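PDB 2O0M: transcriptional regulator, SorC family, which probably regulates transcription by binding DNA, with a sugar-binding-type effector domain that may sense a carbohydrate ligand. Local coordinates for residues A[147-152]-A[251-256]; A[153-158]-A[184-189]; A[202-207]-A[230-235]; A[207-212]-A[218-223]; A[274-279]-A[285-290]. All coordinates share one frame; numbering follows the deposited sequence.

Contact 1: A[147-152]-A[251-256]; sequences AVMGGT and ARRKMS. With PO4 (phosphate ion), chain B.
Arg-252 reaches Thr-152 and Gly-151 because its CG stands anti to the backbone N (chi1 -171°) and the chain stays extended until it bends at chi3 (77°). The bend turns the guanidinium toward a bound phosphate ion, which probably came from the crystallisation liquor. The ion meets the guanidinium at its edge, with the phosphorus in the guanidinium plane. NH1 of Arg-252 gives phosphate O4 a nearly straight bond of 2.8 Å (176°). NH2 of Arg-252 gives phosphate O3 a second bond of 3.0 Å. This two-pronged grip fixes the rotation of the group. From the other segment, Thr-152 N adds a weak bond to phosphate O4 at 3.3 Å.

Gly-151 is the N-cap of helix 152-159, which follows strand 142-148 of the Rossmann-like sheet. A phosphate at the start of such a helix is a familiar arrangement in folds of this kind. The site lies in the putative sugar-binding domain, so a phosphorylated ligand could bind in a similar way. Lys-312 and Thr-153 also hold the ion.

Direct contacts between the segments are few. CA of Gly-151 lies 3.6 Å from NH2 of Arg-252. OG1 of Thr-152 is 3.4 Å from NH1 of Arg-252, but the angle is too poor for a hydrogen bond. Deeper in, the CE methyl of selenomethionine Met-149 comes within 4.2 Å of NH2 of Arg-253. Arg-253 forms salt bridges with Glu-271 and Glu-182, and Glu-182 also pairs with NE of Arg-252.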
# COMPACT_ATOMS: atom_id res chain seq x y z
N ALA A 147 -4.83 7.71 -1.03
CA ALA A 147 -3.40 7.72 -0.73
C ALA A 147 -2.85 6.33 -1.01
O ALA A 147 -3.37 5.33 -0.53
CB ALA A 147 -3.16 8.10 0.68
N VAL A 148 -1.77 6.27 -1.79
CA VAL A 148 -1.26 4.99 -2.24
C VAL A 148 0.22 4.80 -1.92
O VAL A 148 1.00 5.76 -1.88
CB VAL A 148 -1.47 4.79 -3.74
CG1 VAL A 148 -2.96 4.85 -4.09
CG2 VAL A 148 -0.71 5.81 -4.54
N MSE A 149 0.59 3.55 -1.66
CA MSE A 149 1.98 3.15 -1.65
C MSE A 149 2.42 2.59 -3.00
O MSE A 149 1.60 2.27 -3.86
CB MSE A 149 2.24 2.13 -0.53
CG MSE A 149 2.09 2.71 0.85
SE MSE A 149 3.39 4.10 1.33
CE MSE A 149 4.94 3.04 1.32
N GLY A 150 3.73 2.48 -3.17
CA GLY A 150 4.31 1.97 -4.41
C GLY A 150 4.70 0.51 -4.29
O GLY A 150 4.09 -0.25 -3.54
N GLY A 151 5.73 0.13 -5.04
CA GLY A 151 6.21 -1.23 -5.08
C GLY A 151 5.76 -1.96 -6.33
O GLY A 151 4.95 -1.46 -7.11
N THR A 152 6.30 -3.16 -6.53
CA THR A 152 6.06 -3.90 -7.76
C THR A 152 4.59 -4.28 -7.93
O THR A 152 4.01 -4.10 -9.00
CB THR A 152 6.94 -5.15 -7.83
OG1 THR A 152 8.31 -4.76 -7.75
CG2 THR A 152 6.71 -5.91 -9.11
N ALA A 251 16.61 -4.02 1.34
CA ALA A 251 17.65 -4.07 0.32
C ALA A 251 17.26 -3.28 -0.93
O ALA A 251 18.06 -2.51 -1.47
CB ALA A 251 17.94 -5.51 -0.05
N ARG A 252 16.03 -3.47 -1.40
CA ARG A 252 15.59 -2.81 -2.63
C ARG A 252 15.63 -1.29 -2.48
O ARG A 252 16.01 -0.57 -3.42
CB ARG A 252 14.19 -3.25 -3.04
CG ARG A 252 13.82 -2.75 -4.41
CD ARG A 252 12.54 -3.39 -4.88
NE ARG A 252 11.37 -2.80 -4.25
CZ ARG A 252 10.17 -3.37 -4.22
NH1 ARG A 252 9.95 -4.57 -4.78
NH2 ARG A 252 9.17 -2.74 -3.64
N ARG A 253 15.19 -0.82 -1.32
CA ARG A 253 15.14 0.61 -0.99
C ARG A 253 16.49 1.20 -0.56
O ARG A 253 16.57 2.37 -0.19
CB ARG A 253 14.11 0.85 0.12
CG ARG A 253 12.67 0.57 -0.34
CD ARG A 253 11.73 0.62 0.85
NE ARG A 253 10.32 0.42 0.51
CZ ARG A 253 9.35 0.43 1.42
NH1 ARG A 253 9.66 0.65 2.70
NH2 ARG A 253 8.09 0.25 1.06
N LYS A 254 17.53 0.38 -0.61
CA LYS A 254 18.90 0.82 -0.31
C LYS A 254 18.99 1.47 1.07
O LYS A 254 19.58 2.56 1.25
CB LYS A 254 19.43 1.74 -1.42
CG LYS A 254 19.36 1.09 -2.79
CD LYS A 254 20.04 1.92 -3.87
CE LYS A 254 19.88 1.27 -5.23
NZ LYS A 254 20.41 -0.13 -5.30
N MSE A 255 18.41 0.79 2.06
CA MSE A 255 18.50 1.24 3.44
C MSE A 255 19.96 1.14 3.89
O MSE A 255 20.75 0.41 3.30
CB MSE A 255 17.56 0.43 4.34
CG MSE A 255 16.10 0.63 3.99
SE MSE A 255 14.88 -0.18 5.26
CE MSE A 255 15.09 1.10 6.56
N SER A 256 20.31 1.90 4.92
CA SER A 256 21.68 1.93 5.41
C SER A 256 22.13 0.57 5.94
O SER A 256 21.31 -0.24 6.35
CB SER A 256 21.83 2.97 6.53
OG SER A 256 21.27 2.49 7.73
P PO4 B . 6.29 -5.45 -3.61
O1 PO4 B . 6.40 -6.54 -2.61
O2 PO4 B . 4.97 -5.43 -4.28
O3 PO4 B . 6.63 -4.14 -2.96
O4 PO4 B . 7.35 -5.63 -4.64

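Contact 2: A[153-158]-A[184-189]; sequences TMAMVA and VSVQAN. With PO4 (phosphate ion), chain B.
Apolar packing between Ala-155 and Val-186 makes up most of this small contact. The CB methyl of Ala-155 points from helix 152-159 toward the loop before helix 188-199. It meets the CG1 branch of Val-186 at 4.1 Å. That branch lies anti to the carbonyl carbon of its own residue, beside the backbone N (chi1 -59°). The same methyl of Ala-155 is 4.1 Å from the backbone O of Ser-185, a loose touch on a polar atom. The small alanine lets the two backbones come close, with the CA atoms of Ala-155 and Val-186 5.6 Å apart.

No hydrogen bond links the two segments directly. Val-186 does have a backbone bond to Gly-151, just ahead of the helix.

Polar contacts gather at the start of helix 152-159. Thr-153 holds oxygen O2 of the bound phosphate twice. Its backbone N lies 2.8 Å from O2 with an angle of 163°, and its OG1 is also 2.8 Å from O2. Chi1 of -62° sets OG1 beside the backbone N, which lets both donors serve one oxygen. Binding of an anion by backbone N-H groups at a helix N-terminus is typical of phosphate sites in Rossmann-like folds.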
# COMPACT_ATOMS: atom_id res chain seq x y z
N THR A 153 3.97 -4.79 -6.87
CA THR A 153 2.55 -5.15 -6.92
C THR A 153 1.70 -3.95 -7.29
O THR A 153 0.87 -4.03 -8.19
CB THR A 153 2.09 -5.69 -5.57
OG1 THR A 153 2.83 -6.88 -5.28
CG2 THR A 153 0.61 -6.01 -5.58
N MSE A 154 1.90 -2.85 -6.59
CA MSE A 154 1.09 -1.67 -6.82
C MSE A 154 1.30 -1.07 -8.22
O MSE A 154 0.35 -0.55 -8.83
CB MSE A 154 1.37 -0.63 -5.75
CG MSE A 154 0.88 -1.03 -4.36
SE MSE A 154 -1.07 -1.13 -4.25
CE MSE A 154 -1.42 0.74 -4.60
N ALA A 155 2.52 -1.14 -8.75
CA ALA A 155 2.82 -0.64 -10.09
C ALA A 155 1.98 -1.42 -11.12
O ALA A 155 1.35 -0.84 -12.01
CB ALA A 155 4.28 -0.79 -10.39
N MSE A 156 1.95 -2.73 -10.95
CA MSE A 156 1.18 -3.58 -11.87
C MSE A 156 -0.32 -3.42 -11.71
O MSE A 156 -1.07 -3.40 -12.71
CB MSE A 156 1.57 -5.04 -11.70
CG MSE A 156 2.99 -5.33 -12.12
SE MSE A 156 3.40 -4.84 -13.97
CE MSE A 156 1.72 -5.24 -14.81
N VAL A 157 -0.78 -3.32 -10.46
CA VAL A 157 -2.17 -3.01 -10.20
C VAL A 157 -2.58 -1.72 -10.89
O VAL A 157 -3.60 -1.67 -11.58
CB VAL A 157 -2.44 -2.89 -8.67
CG1 VAL A 157 -3.81 -2.25 -8.42
CG2 VAL A 157 -2.35 -4.27 -8.01
N ALA A 158 -1.78 -0.67 -10.70
CA ALA A 158 -2.10 0.64 -11.26
C ALA A 158 -2.24 0.58 -12.79
O ALA A 158 -3.17 1.14 -13.36
CB ALA A 158 -1.06 1.67 -10.86
N VAL A 184 12.18 5.05 -9.47
CA VAL A 184 11.06 5.76 -10.12
C VAL A 184 9.96 4.85 -10.66
O VAL A 184 8.79 5.19 -10.59
CB VAL A 184 11.55 6.72 -11.25
CG1 VAL A 184 12.35 7.84 -10.66
CG2 VAL A 184 12.34 5.99 -12.31
N SER A 185 10.32 3.68 -11.20
CA SER A 185 9.33 2.81 -11.81
C SER A 185 8.27 2.31 -10.82
O SER A 185 7.16 1.97 -11.22
CB SER A 185 9.99 1.60 -12.47
OG SER A 185 10.80 0.89 -11.54
N VAL A 186 8.62 2.26 -9.53
CA VAL A 186 7.70 1.73 -8.52
C VAL A 186 7.49 2.68 -7.34
O VAL A 186 6.91 2.28 -6.32
CB VAL A 186 8.11 0.31 -8.03
CG1 VAL A 186 8.16 -0.68 -9.20
CG2 VAL A 186 9.43 0.34 -7.26
N GLN A 187 7.93 3.93 -7.44
CA GLN A 187 7.67 4.86 -6.34
C GLN A 187 6.19 5.28 -6.30
O GLN A 187 5.48 5.25 -7.31
CB GLN A 187 8.63 6.06 -6.37
CG GLN A 187 8.22 7.21 -7.21
CD GLN A 187 9.20 8.37 -7.06
OE1 GLN A 187 10.21 8.40 -7.75
NE2 GLN A 187 8.90 9.33 -6.17
N ALA A 188 5.72 5.64 -5.10
CA ALA A 188 4.32 5.95 -4.88
C ALA A 188 3.80 7.09 -5.81
O ALA A 188 2.67 7.02 -6.31
CB ALA A 188 4.11 6.32 -3.40
N ASN A 189 4.63 8.10 -6.05
CA ASN A 189 4.27 9.18 -7.00
C ASN A 189 3.89 8.59 -8.35
O ASN A 189 2.91 9.00 -8.98
CB ASN A 189 5.43 10.17 -7.24
CG ASN A 189 5.53 11.27 -6.21
OD1 ASN A 189 6.60 11.92 -6.07
ND2 ASN A 189 4.46 11.50 -5.48
P PO4 B . 6.29 -5.45 -3.61
O1 PO4 B . 6.40 -6.54 -2.61
O2 PO4 B . 4.97 -5.43 -4.28
O3 PO4 B . 6.63 -4.14 -2.96
O4 PO4 B . 7.35 -5.63 -4.64

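Contact 3: A[202-207]-A[230-235]; sequences NYRALY and LTLISH
Leu-206 reaches helix 224-234 with both of its methyls. Its CB points toward the helix, and chi1 of 175° carries CG out anti to the backbone N. At CG the chain forks. The CD1 branch meets CD2 of Leu-230 at 4.1 Å and CG of Leu-230 at 4.2 Å. The CD2 branch of Leu-206 lies 4.1 Å from the same CD2 of Leu-230, and 4.2 Å from CD1 of Ile-233. One methyl of Leu-230 therefore faces both tips of Leu-206. Pro-175 and Val-229 also touch Leu-206, which is buried.

Two residues earlier, Arg-204 crosses Leu-232 at about a right angle. Its chain bends at chi2 and chi3. The CD1 methyl of Leu-232 then sits over one face of the guanidinium, offset toward the rim, with NH1 of Arg-204 4.1 Å away. NH2 of Arg-204 forms a salt bridge with Glu-228, one helical turn before Leu-232.

The segment 202-207 runs out of the edge strand 202-203, beside strand 169-175. No hydrogen bond joins it to 230-235. The contact is held by dispersion and by exclusion of water around Leu-206, while the charge of Arg-204 is probably balanced by Glu-228 of helix 224-234.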
# COMPACT_ATOMS: atom_id res chain seq x y z
N ASN A 202 -7.34 12.30 -11.16
CA ASN A 202 -6.23 13.22 -11.09
C ASN A 202 -5.25 12.79 -10.02
O ASN A 202 -5.57 11.95 -9.19
CB ASN A 202 -6.76 14.62 -10.82
CG ASN A 202 -7.40 15.23 -12.04
OD1 ASN A 202 -6.70 15.66 -12.96
ND2 ASN A 202 -8.73 15.24 -12.09
N TYR A 203 -4.05 13.37 -10.06
CA TYR A 203 -3.05 13.09 -9.05
C TYR A 203 -2.35 14.35 -8.62
O TYR A 203 -2.36 15.37 -9.33
CB TYR A 203 -2.02 12.05 -9.53
CG TYR A 203 -1.01 12.55 -10.55
CD1 TYR A 203 0.26 12.95 -10.16
CD2 TYR A 203 -1.32 12.58 -11.91
CE1 TYR A 203 1.19 13.39 -11.08
CE2 TYR A 203 -0.39 13.02 -12.85
CZ TYR A 203 0.87 13.44 -12.42
OH TYR A 203 1.81 13.88 -13.32
N ARG A 204 -1.76 14.28 -7.43
CA ARG A 204 -0.83 15.28 -6.97
C ARG A 204 0.40 14.58 -6.40
O ARG A 204 0.30 13.84 -5.43
CB ARG A 204 -1.48 16.17 -5.92
CG ARG A 204 -2.55 17.10 -6.49
CD ARG A 204 -1.94 18.21 -7.30
NE ARG A 204 -1.18 19.13 -6.47
CZ ARG A 204 -1.71 20.10 -5.73
NH1 ARG A 204 -3.02 20.31 -5.70
NH2 ARG A 204 -0.91 20.87 -5.02
N ALA A 205 1.54 14.79 -7.04
CA ALA A 205 2.79 14.20 -6.59
C ALA A 205 3.29 14.97 -5.38
O ALA A 205 3.05 16.16 -5.25
CB ALA A 205 3.82 14.22 -7.70
N LEU A 206 3.97 14.26 -4.49
CA LEU A 206 4.63 14.87 -3.36
C LEU A 206 6.08 15.00 -3.78
O LEU A 206 6.76 14.00 -3.98
CB LEU A 206 4.48 14.00 -2.12
CG LEU A 206 5.23 14.46 -0.87
CD1 LEU A 206 4.72 15.80 -0.36
CD2 LEU A 206 5.07 13.40 0.20
N TYR A 207 6.54 16.24 -3.94
CA TYR A 207 7.84 16.46 -4.57
C TYR A 207 8.94 16.42 -3.53
O TYR A 207 9.62 17.39 -3.25
CB TYR A 207 7.79 17.74 -5.43
CG TYR A 207 7.16 17.46 -6.78
CD1 TYR A 207 5.91 17.94 -7.11
CD2 TYR A 207 7.80 16.68 -7.72
CE1 TYR A 207 5.34 17.67 -8.36
CE2 TYR A 207 7.22 16.39 -8.98
CZ TYR A 207 6.00 16.89 -9.29
OH TYR A 207 5.47 16.58 -10.54
N LEU A 230 0.88 17.38 1.63
CA LEU A 230 0.85 16.69 2.93
C LEU A 230 -0.53 16.82 3.58
O LEU A 230 -1.02 15.87 4.19
CB LEU A 230 1.95 17.19 3.87
CG LEU A 230 3.39 16.81 3.46
CD1 LEU A 230 4.38 17.56 4.35
CD2 LEU A 230 3.63 15.29 3.52
N THR A 231 -1.16 17.97 3.42
CA THR A 231 -2.51 18.17 3.96
C THR A 231 -3.53 17.30 3.22
O THR A 231 -4.37 16.67 3.85
CB THR A 231 -2.89 19.66 3.93
OG1 THR A 231 -1.98 20.38 4.77
CG2 THR A 231 -4.31 19.89 4.44
N LEU A 232 -3.44 17.25 1.89
CA LEU A 232 -4.30 16.38 1.09
C LEU A 232 -4.18 14.94 1.57
O LEU A 232 -5.18 14.24 1.77
CB LEU A 232 -3.97 16.47 -0.40
CG LEU A 232 -4.43 17.74 -1.12
CD1 LEU A 232 -3.72 17.91 -2.46
CD2 LEU A 232 -5.94 17.73 -1.32
N ILE A 233 -2.94 14.50 1.77
CA ILE A 233 -2.69 13.13 2.24
C ILE A 233 -3.34 12.91 3.59
O ILE A 233 -3.96 11.89 3.82
CB ILE A 233 -1.17 12.82 2.33
CG1 ILE A 233 -0.57 12.77 0.92
CG2 ILE A 233 -0.93 11.50 3.07
CD1 ILE A 233 0.93 12.96 0.92
N SER A 234 -3.20 13.88 4.50
CA SER A 234 -3.79 13.76 5.84
C SER A 234 -5.31 13.61 5.83
O SER A 234 -5.88 13.05 6.77
CB SER A 234 -3.41 14.96 6.72
OG SER A 234 -4.16 16.10 6.35
N HIS A 235 -5.97 14.10 4.78
CA HIS A 235 -7.42 14.02 4.67
C HIS A 235 -7.90 12.91 3.74
O HIS A 235 -9.07 12.86 3.38
CB HIS A 235 -7.99 15.36 4.21
CG HIS A 235 -7.79 16.46 5.20
ND1 HIS A 235 -8.32 16.42 6.47
CD2 HIS A 235 -7.09 17.61 5.12
CE1 HIS A 235 -7.98 17.51 7.12
NE2 HIS A 235 -7.23 18.25 6.32

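Contact 4: A[207-212]-A[218-223]; sequences YVPEQL and NSLLQE
Leu-220 meets the loop 207-212 with one methyl, CD1, which touches three consecutive residues. Its CB already points toward the loop. Chi1 of -71° places CG anti to the carbonyl carbon, and chi2 of 177° extends the CD1 branch straight on toward the loop. CD1 of Leu-220 lies 3.6 Å from the backbone O of Tyr-207. It is also 4.0 Å from CG2 of Val-208 and 4.0 Å from CD of Pro-209. The other branch is less engaged, with CD2 of Leu-220 4.1 Å from O of Tyr-207.

The valine divides its two methyls between different neighbours. With chi1 at 170°, CG1 of Val-208 is anti to the backbone N and CG2 is beside it. CG2 meets Leu-220, and the two side chains approach at a slant. CG1 packs on Ile-290, in a different loop. CD of the Pro-209 ring faces the CD1 methyl of Leu-220. The Tyr-207 ring leads away, so this residue takes part mainly through its carbonyl.

No hydrogen bond crosses the contact. The methyl-to-carbonyl approach is ordinary packing. Glu-210, farther along the loop, is tied to the backbone N atoms of Ile-180 and Glu-182.

The loop follows strand 202-203 and leads into helix 214-221, so the helix folds back on its own entry. Leu-220 also touches Ile-226, and Leu-221 touches Leu-230. Both link helix 214-221 to the next helix, 224-234.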
# COMPACT_ATOMS: atom_id res chain seq x y z
N TYR A 207 6.54 16.24 -3.94
CA TYR A 207 7.84 16.46 -4.57
C TYR A 207 8.94 16.42 -3.53
O TYR A 207 9.62 17.39 -3.25
CB TYR A 207 7.79 17.74 -5.43
CG TYR A 207 7.16 17.46 -6.78
CD1 TYR A 207 5.91 17.94 -7.11
CD2 TYR A 207 7.80 16.68 -7.72
CE1 TYR A 207 5.34 17.67 -8.36
CE2 TYR A 207 7.22 16.39 -8.98
CZ TYR A 207 6.00 16.89 -9.29
OH TYR A 207 5.47 16.58 -10.54
N VAL A 208 9.07 15.23 -2.94
CA VAL A 208 10.08 14.91 -1.96
C VAL A 208 10.90 13.79 -2.57
O VAL A 208 10.34 12.79 -3.01
CB VAL A 208 9.41 14.45 -0.64
CG1 VAL A 208 10.44 13.87 0.32
CG2 VAL A 208 8.67 15.61 0.01
N PRO A 209 12.23 13.96 -2.69
CA PRO A 209 13.02 12.84 -3.22
C PRO A 209 12.86 11.55 -2.41
O PRO A 209 12.62 11.61 -1.21
CB PRO A 209 14.45 13.36 -3.12
CG PRO A 209 14.31 14.85 -3.21
CD PRO A 209 13.07 15.15 -2.42
N GLU A 210 12.97 10.40 -3.07
CA GLU A 210 12.82 9.12 -2.39
C GLU A 210 13.94 8.84 -1.41
O GLU A 210 13.74 8.13 -0.43
CB GLU A 210 12.69 7.98 -3.41
CG GLU A 210 11.30 7.82 -3.96
CD GLU A 210 10.34 7.20 -2.95
OE1 GLU A 210 10.14 5.98 -3.00
OE2 GLU A 210 9.81 7.94 -2.10
N GLN A 211 15.11 9.40 -1.70
CA GLN A 211 16.21 9.49 -0.75
C GLN A 211 16.54 10.97 -0.59
O GLN A 211 16.72 11.67 -1.59
CB GLN A 211 17.44 8.72 -1.27
CG GLN A 211 17.42 7.22 -0.98
CD GLN A 211 16.80 6.37 -2.09
OE1 GLN A 211 16.27 6.90 -3.08
NE2 GLN A 211 16.87 5.04 -1.93
N LEU A 212 16.61 11.46 0.65
CA LEU A 212 16.80 12.89 0.90
C LEU A 212 17.55 13.20 2.19
O LEU A 212 17.67 12.34 3.07
CB LEU A 212 15.47 13.67 0.90
CG LEU A 212 14.24 13.27 1.75
CD1 LEU A 212 14.49 12.28 2.86
CD2 LEU A 212 13.55 14.51 2.29
N ASN A 218 13.74 19.94 5.89
CA ASN A 218 13.33 21.20 6.53
C ASN A 218 12.86 22.24 5.56
O ASN A 218 11.91 22.97 5.82
CB ASN A 218 14.50 21.81 7.31
CG ASN A 218 14.71 21.15 8.64
OD1 ASN A 218 13.96 20.26 9.05
ND2 ASN A 218 15.73 21.61 9.35
N SER A 219 13.56 22.32 4.43
CA SER A 219 13.27 23.32 3.42
C SER A 219 11.92 23.04 2.78
O SER A 219 11.08 23.94 2.65
CB SER A 219 14.36 23.31 2.34
OG SER A 219 15.65 23.36 2.94
N LEU A 220 11.72 21.80 2.38
CA LEU A 220 10.48 21.38 1.72
C LEU A 220 9.26 21.52 2.62
O LEU A 220 8.17 21.84 2.16
CB LEU A 220 10.61 19.95 1.18
CG LEU A 220 11.53 19.76 -0.04
CD1 LEU A 220 11.62 18.30 -0.43
CD2 LEU A 220 11.06 20.60 -1.23
N LEU A 221 9.43 21.33 3.93
CA LEU A 221 8.31 21.49 4.86
C LEU A 221 7.76 22.90 4.98
O LEU A 221 6.61 23.08 5.38
CB LEU A 221 8.67 20.98 6.24
CG LEU A 221 8.76 19.47 6.37
CD1 LEU A 221 9.11 19.16 7.79
CD2 LEU A 221 7.45 18.80 5.99
N GLN A 222 8.59 23.90 4.66
CA GLN A 222 8.15 25.29 4.66
C GLN A 222 7.55 25.71 3.32
O GLN A 222 7.07 26.83 3.19
CB GLN A 222 9.31 26.21 5.03
CG GLN A 222 9.94 25.89 6.37
CD GLN A 222 8.95 26.00 7.52
OE1 GLN A 222 8.28 27.02 7.68
NE2 GLN A 222 8.85 24.94 8.33
N GLU A 223 7.59 24.82 2.33
CA GLU A 223 7.03 25.13 1.03
C GLU A 223 5.52 24.97 1.05
O GLU A 223 5.03 23.88 1.38
CB GLU A 223 7.66 24.24 -0.05
CG GLU A 223 9.13 24.52 -0.33
CD GLU A 223 9.37 25.87 -1.02
OE1 GLU A 223 8.39 26.50 -1.47
OE2 GLU A 223 10.54 26.28 -1.13

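Contact 5: A[274-279]-A[285-290]; sequences GYFFDE and YKIPRI
Gly-274 and Ile-287 are joined by a backbone hydrogen bond just beyond the paired strands. N of Ile-287 donates to O of Gly-274 at 3.0 Å (166°). This acceptor has more partners. A water donates to O of Gly-274 at 2.9 Å and to O of Ile-287 at 2.7 Å, bridging the two carbonyls. CA of Lys-286 adds a C-H...O contact of 3.3 Å to O of Gly-274.

Inside the hairpin, N of Phe-276 donates to O of Tyr-285 at 2.8 Å (164°). Phe-276 also has a backbone bond with Val-284. Phe-276 and Tyr-285 are the antiparallel hydrogen-bonded pair, and Tyr-275 and Lys-286 the non-hydrogen-bonded one. The hydroxyl of Tyr-275 is bonded to N of Leu-294, and that of Tyr-285 to Glu-259.

Tyr-275 and Lys-286 lie side by side on one face. CB of Lys-286 is 3.6 Å from CD1 of Tyr-275, and the water sits over the centre of the tyrosine ring. On the other face, CD2 of Phe-276 lies at the edge of the Tyr-285 ring, 4.2 Å from its CD2. Backbone bonds thus set the register, and the bridging water extends the link past the last strand pair.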
# COMPACT_ATOMS: atom_id res chain seq x y z
N GLY A 274 6.43 2.07 5.51
CA GLY A 274 7.68 2.43 6.16
C GLY A 274 7.77 2.00 7.60
O GLY A 274 8.63 2.51 8.36
N TYR A 275 6.89 1.08 8.00
CA TYR A 275 6.97 0.38 9.28
C TYR A 275 7.35 -1.06 9.03
O TYR A 275 6.91 -1.66 8.05
CB TYR A 275 5.63 0.41 10.02
CG TYR A 275 5.11 1.81 10.30
CD1 TYR A 275 5.34 2.45 11.51
CD2 TYR A 275 4.39 2.49 9.33
CE1 TYR A 275 4.86 3.73 11.74
CE2 TYR A 275 3.91 3.77 9.55
CZ TYR A 275 4.13 4.39 10.76
OH TYR A 275 3.64 5.66 10.96
N PHE A 276 8.17 -1.62 9.93
CA PHE A 276 8.58 -3.02 9.84
C PHE A 276 8.03 -3.82 11.01
O PHE A 276 8.09 -3.36 12.14
CB PHE A 276 10.10 -3.11 9.78
CG PHE A 276 10.67 -2.55 8.52
CD1 PHE A 276 10.94 -3.38 7.44
CD2 PHE A 276 10.86 -1.18 8.37
CE1 PHE A 276 11.42 -2.87 6.27
CE2 PHE A 276 11.33 -0.65 7.18
CZ PHE A 276 11.62 -1.49 6.13
N PHE A 277 7.50 -5.00 10.71
CA PHE A 277 6.77 -5.82 11.70
C PHE A 277 7.41 -7.19 11.86
O PHE A 277 7.76 -7.84 10.88
CB PHE A 277 5.32 -6.01 11.26
CG PHE A 277 4.59 -4.73 10.97
CD1 PHE A 277 3.77 -4.14 11.93
CD2 PHE A 277 4.72 -4.10 9.73
CE1 PHE A 277 3.09 -2.96 11.65
CE2 PHE A 277 4.06 -2.92 9.45
CZ PHE A 277 3.24 -2.34 10.43
N ASP A 278 7.54 -7.66 13.10
CA ASP A 278 7.97 -9.04 13.33
C ASP A 278 6.76 -9.97 13.27
O ASP A 278 5.64 -9.50 13.04
CB ASP A 278 8.78 -9.18 14.63
CG ASP A 278 7.97 -8.92 15.89
OD1 ASP A 278 6.72 -8.95 15.84
OD2 ASP A 278 8.59 -8.69 16.95
N GLU A 279 6.97 -11.27 13.43
CA GLU A 279 5.89 -12.25 13.24
C GLU A 279 4.76 -12.10 14.27
O GLU A 279 3.61 -12.48 14.01
CB GLU A 279 6.43 -13.69 13.19
CG GLU A 279 6.72 -14.33 14.52
CD GLU A 279 7.09 -15.80 14.39
OE1 GLU A 279 7.55 -16.39 15.39
OE2 GLU A 279 6.92 -16.37 13.28
N TYR A 285 10.70 -1.47 13.83
CA TYR A 285 11.38 -0.28 13.31
C TYR A 285 10.45 0.54 12.41
O TYR A 285 9.54 -0.00 11.78
CB TYR A 285 12.62 -0.69 12.53
CG TYR A 285 13.53 0.46 12.12
CD1 TYR A 285 14.23 1.18 13.09
CD2 TYR A 285 13.72 0.79 10.79
CE1 TYR A 285 15.07 2.22 12.73
CE2 TYR A 285 14.56 1.83 10.42
CZ TYR A 285 15.24 2.54 11.40
OH TYR A 285 16.09 3.57 11.06
N LYS A 286 10.70 1.85 12.36
CA LYS A 286 10.04 2.73 11.39
C LYS A 286 11.01 3.77 10.85
O LYS A 286 11.88 4.27 11.57
CB LYS A 286 8.81 3.40 12.00
CG LYS A 286 9.11 4.36 13.13
CD LYS A 286 7.85 4.77 13.87
CE LYS A 286 8.16 5.75 14.99
NZ LYS A 286 6.90 6.32 15.56
N ILE A 287 10.88 4.08 9.57
CA ILE A 287 11.71 5.11 8.94
C ILE A 287 11.12 6.48 9.27
O ILE A 287 9.96 6.57 9.70
CB ILE A 287 11.83 4.91 7.41
CG1 ILE A 287 10.45 5.03 6.72
CG2 ILE A 287 12.48 3.55 7.09
CD1 ILE A 287 10.53 5.07 5.23
N PRO A 288 11.92 7.55 9.09
CA PRO A 288 11.34 8.88 9.35
C PRO A 288 10.09 9.15 8.51
O PRO A 288 10.06 8.84 7.32
CB PRO A 288 12.50 9.83 9.01
CG PRO A 288 13.73 9.00 9.23
CD PRO A 288 13.33 7.65 8.70
N ARG A 289 9.06 9.70 9.15
CA ARG A 289 7.74 9.78 8.54
C ARG A 289 7.58 11.06 7.74
O ARG A 289 7.85 12.16 8.23
CB ARG A 289 6.63 9.73 9.59
CG ARG A 289 5.25 9.99 9.02
CD ARG A 289 4.17 9.76 10.06
NE ARG A 289 4.23 10.78 11.12
CZ ARG A 289 3.60 11.95 11.09
NH1 ARG A 289 2.85 12.30 10.05
NH2 ARG A 289 3.70 12.79 12.11
N ILE A 290 7.14 10.90 6.49
CA ILE A 290 6.70 12.01 5.67
C ILE A 290 5.38 11.58 5.07
O ILE A 290 5.36 10.87 4.08
CB ILE A 290 7.69 12.32 4.54
CG1 ILE A 290 9.11 12.46 5.09
CG2 ILE A 290 7.24 13.58 3.79
CD1 ILE A 290 10.18 12.59 4.03
O HOH W 1 7.71 5.20 9.08

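Overall arrangement
All five contacts lie in the putative sugar-binding domain, and contacts 1, 3 and 5 reach the same mixed sheet. Contacts 1 and 2 have centres about 10 Å apart and share the phosphate at the start of helix 152-159. Contacts 3 and 4 share Tyr-207, with centres about 13 Å apart, and involve the successive helices 214-221 and 224-234. In chain order, contacts 2, 3 and 4 fall between the segments of contact 1, with contact 4 inside contact 3. Contact 5 comes last, its centre about 12 Å from that of contact 1, and Met-255 packs on its Phe-276 and Ile-287. Ile-290 of contact 5 meets Leu-206 and Leu-230. Packing thus connects the phosphate site to the hairpin and peripheral helices.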